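Local coordinates for alpha-catenin-like protein hmp-1 (Caenorhabditis elegans, PDB 5XA5), which binds beta-catenin, cadherin and actin filaments at cell junctions and is required for cell migration and shape changes during body enclosure and elongation, at residues His161-Ala166 against Pro218-Ser223. Sequence-based numbering, arbitrary orientation.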
ATOM      1  N   HIS A 161       5.297   8.127  25.178  1.00 20.35           N
ATOM      2  CA  HIS A 161       6.425   8.883  25.703  1.00 20.98           C
ATOM      3  C   HIS A 161       5.939   9.965  26.663  1.00 23.04           C
ATOM      4  O   HIS A 161       6.466  10.121  27.781  1.00 24.27           O
ATOM      5  CB  HIS A 161       7.220   9.522  24.550  1.00 22.01           C
ATOM      6  CG  HIS A 161       8.470  10.241  24.988  1.00 24.56           C
ATOM      7  ND1 HIS A 161       9.719   9.712  24.814  1.00 38.71           N
ATOM      8  CD2 HIS A 161       8.638  11.446  25.596  1.00 24.07           C
ATOM      9  CE1 HIS A 161      10.628  10.560  25.296  1.00 35.13           C
ATOM     10  NE2 HIS A 161       9.995  11.600  25.786  1.00 25.09           N
ATOM     11  N   GLN A 162       4.933  10.719  26.214  1.00 22.40           N
ATOM     12  CA  GLN A 162       4.407  11.805  27.019  1.00 22.96           C
ATOM     13  C   GLN A 162       3.765  11.269  28.287  1.00 22.14           C
ATOM     14  O   GLN A 162       3.876  11.902  29.345  1.00 24.69           O
ATOM     15  CB  GLN A 162       3.403  12.632  26.203  1.00 23.85           C
ATOM     16  CG  GLN A 162       4.082  13.490  25.164  1.00 24.28           C
ATOM     17  CD  GLN A 162       3.093  14.220  24.282  1.00 38.00           C
ATOM     18  OE1 GLN A 162       2.052  14.664  24.754  1.00 37.11           O
ATOM     19  NE2 GLN A 162       3.439  14.394  23.009  1.00 31.48           N
ATOM     20  N   MET A 163       3.123  10.096  28.187  1.00 23.10           N
ATOM     21  CA  MET A 163       2.480   9.519  29.360  1.00 24.72           C
ATOM     22  C   MET A 163       3.516   9.167  30.428  1.00 27.64           C
ATOM     23  O   MET A 163       3.321   9.460  31.626  1.00 27.89           O
ATOM     24  CB  MET A 163       1.644   8.293  28.970  1.00 23.65           C
ATOM     25  CG  MET A 163       0.752   7.820  30.102  1.00 26.26           C
ATOM     26  SD  MET A 163      -0.377   6.492  29.636  1.00 24.74           S
ATOM     27  CE  MET A 163       0.760   5.111  29.492  1.00 25.26           C
ATOM     28  N   ILE A 164       4.646   8.603  29.995  1.00 24.00           N
ATOM     29  CA  ILE A 164       5.735   8.224  30.881  1.00 23.32           C
ATOM     30  C   ILE A 164       6.334   9.463  31.539  1.00 24.92           C
ATOM     31  O   ILE A 164       6.761   9.431  32.708  1.00 28.14           O
ATOM     32  CB  ILE A 164       6.814   7.450  30.083  1.00 27.17           C
ATOM     33  CG1 ILE A 164       6.238   6.109  29.627  1.00 34.17           C
ATOM     34  CG2 ILE A 164       8.078   7.258  30.912  1.00 28.82           C
ATOM     35  CD1 ILE A 164       7.090   5.383  28.590  1.00 30.55           C
ATOM     36  N   GLU A 165       6.370  10.570  30.797  1.00 24.89           N
ATOM     37  CA  GLU A 165       6.986  11.797  31.312  1.00 25.49           C
ATOM     38  C   GLU A 165       6.038  12.662  32.142  1.00 27.42           C
ATOM     39  O   GLU A 165       6.486  13.583  32.832  1.00 30.43           O
ATOM     40  CB  GLU A 165       7.535  12.638  30.157  1.00 32.54           C
ATOM     41  CG  GLU A 165       8.667  11.992  29.416  1.00 32.51           C
ATOM     42  CD  GLU A 165       9.897  11.822  30.274  1.00 37.13           C
ATOM     43  OE1 GLU A 165      10.187  12.721  31.101  1.00 32.54           O
ATOM     44  OE2 GLU A 165      10.564  10.778  30.121  1.00 45.39           O
ATOM     45  N   ALA A 166       4.741  12.371  32.087  1.00 26.95           N
ATOM     46  CA  ALA A 166       3.744  13.212  32.753  1.00 29.23           C
ATOM     47  C   ALA A 166       4.008  13.312  34.236  1.00 38.30           C
ATOM     48  O   ALA A 166       4.408  12.336  34.869  1.00 33.94           O
ATOM     49  CB  ALA A 166       2.326  12.674  32.512  1.00 27.62           C
ATOM     50  N   PRO A 218      -1.908  -1.180  28.754  1.00 22.74           N
ATOM     51  CA  PRO A 218      -2.667  -1.001  29.996  1.00 21.88           C
ATOM     52  C   PRO A 218      -1.774  -1.100  31.223  1.00 24.27           C
ATOM     53  O   PRO A 218      -2.031  -0.423  32.224  1.00 24.36           O
ATOM     54  CB  PRO A 218      -3.688  -2.149  29.973  1.00 23.42           C
ATOM     55  CG  PRO A 218      -3.787  -2.536  28.554  1.00 30.20           C
ATOM     56  CD  PRO A 218      -2.464  -2.261  27.922  1.00 27.26           C
ATOM     57  N   LEU A 219      -0.735  -1.927  31.143  1.00 23.50           N
ATOM     58  CA  LEU A 219       0.195  -2.049  32.266  1.00 24.63           C
ATOM     59  C   LEU A 219       1.067  -0.803  32.396  1.00 22.82           C
ATOM     60  O   LEU A 219       1.466  -0.425  33.500  1.00 25.02           O
ATOM     61  CB  LEU A 219       1.065  -3.291  32.087  1.00 26.80           C
ATOM     62  CG  LEU A 219       0.312  -4.616  32.203  1.00 32.20           C
ATOM     63  CD1 LEU A 219       1.165  -5.742  31.645  1.00 37.26           C
ATOM     64  CD2 LEU A 219      -0.036  -4.915  33.641  1.00 36.09           C
ATOM     65  N   LEU A 220       1.396  -0.196  31.264  1.00 22.29           N
ATOM     66  CA  LEU A 220       2.141   1.057  31.280  1.00 23.55           C
ATOM     67  C   LEU A 220       1.295   2.153  31.923  1.00 25.92           C
ATOM     68  O   LEU A 220       1.806   2.933  32.731  1.00 24.87           O
ATOM     69  CB  LEU A 220       2.565   1.454  29.863  1.00 23.67           C
ATOM     70  CG  LEU A 220       3.479   2.688  29.828  1.00 24.40           C
ATOM     71  CD1 LEU A 220       4.765   2.491  30.617  1.00 27.69           C
ATOM     72  CD2 LEU A 220       3.792   3.046  28.371  1.00 28.81           C
ATOM     73  N   TYR A 221       0.013   2.199  31.583  1.00 23.70           N
ATOM     74  CA  TYR A 221      -0.906   3.153  32.206  1.00 19.61           C
ATOM     75  C   TYR A 221      -0.880   3.014  33.721  1.00 22.98           C
ATOM     76  O   TYR A 221      -0.689   3.989  34.425  1.00 24.52           O
ATOM     77  CB  TYR A 221      -2.332   2.961  31.678  1.00 23.08           C
ATOM     78  CG  TYR A 221      -3.405   3.674  32.468  1.00 22.64           C
ATOM     79  CD1 TYR A 221      -3.368   5.055  32.640  1.00 23.75           C
ATOM     80  CD2 TYR A 221      -4.468   2.971  33.024  1.00 22.07           C
ATOM     81  CE1 TYR A 221      -4.354   5.708  33.358  1.00 21.30           C
ATOM     82  CE2 TYR A 221      -5.456   3.614  33.742  1.00 22.13           C
ATOM     83  CZ  TYR A 221      -5.387   4.991  33.912  1.00 22.09           C
ATOM     84  OH  TYR A 221      -6.361   5.648  34.606  1.00 24.41           O
ATOM     85  N   THR A 222      -1.075   1.804  34.238  1.00 25.24           N
ATOM     86  CA  THR A 222      -1.251   1.711  35.671  1.00 21.84           C
ATOM     87  C   THR A 222       0.094   1.849  36.397  1.00 23.91           C
ATOM     88  O   THR A 222       0.136   2.390  37.488  1.00 26.36           O
ATOM     89  CB  THR A 222      -1.970   0.411  36.083  1.00 29.05           C
ATOM     90  OG1 THR A 222      -1.329  -0.717  35.499  1.00 29.18           O
ATOM     91  CG2 THR A 222      -3.407   0.443  35.591  1.00 28.74           C
ATOM     92  N   SER A 223       1.193   1.423  35.777  1.00 26.38           N
ATOM     93  CA  SER A 223       2.501   1.601  36.401  0.60 28.27           C
ATOM     94  C   SER A 223       2.885   3.078  36.453  1.00 28.70           C
ATOM     95  O   SER A 223       3.452   3.540  37.444  1.00 27.98           O
ATOM     96  CB  SER A 223       3.586   0.817  35.657  0.60 31.60           C
ATOM     97  OG  SER A 223       3.867   1.441  34.416  0.60 27.48           O
TER
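M163 and L220 make the tight part of this contact, and the methyl end of M163 does most of the touching. M163 CE lies 3.7 Å from L220 CG and 3.8 Å from L220 CD2, and also meets the next backbone, with M163 CE to Y221 N at 3.7 Å. The torsions account for this reach: CG is anti to the backbone N (chi1 -169°), the chain runs on extended, and a bend at chi3 (73°) brings the methyl against helix 200-229. L220 comes from the opposing helix, so the two side chains lie alongside one another. I164 is roughly perpendicular to L220 and packs more loosely, its CG1 4.0 Å from L220 CD1 and its CD1 4.0 Å from L220 CD2. Looser still is the Y221 side, with M163 CE 4.4 Å from Y221 CB and M163 SD near the ring plane at its edge; that ring also stacks on Y176, while its hydroxyl bonds D173. H161 and E165 mark the solvent side of helix 117-165. The local axes run 23° from parallel and 10.2 Å apart, and helices 169-196 and 234-258 flank the pair, I164 touching A244 and M163 touching Y176, in this N-terminal, all-helical part of a vinculin/alpha-catenin family protein. With 178 Å² buried, the two segments are held by van der Waals packing, between apolar side chains and against the Y221 backbone N, without polar bonds between them.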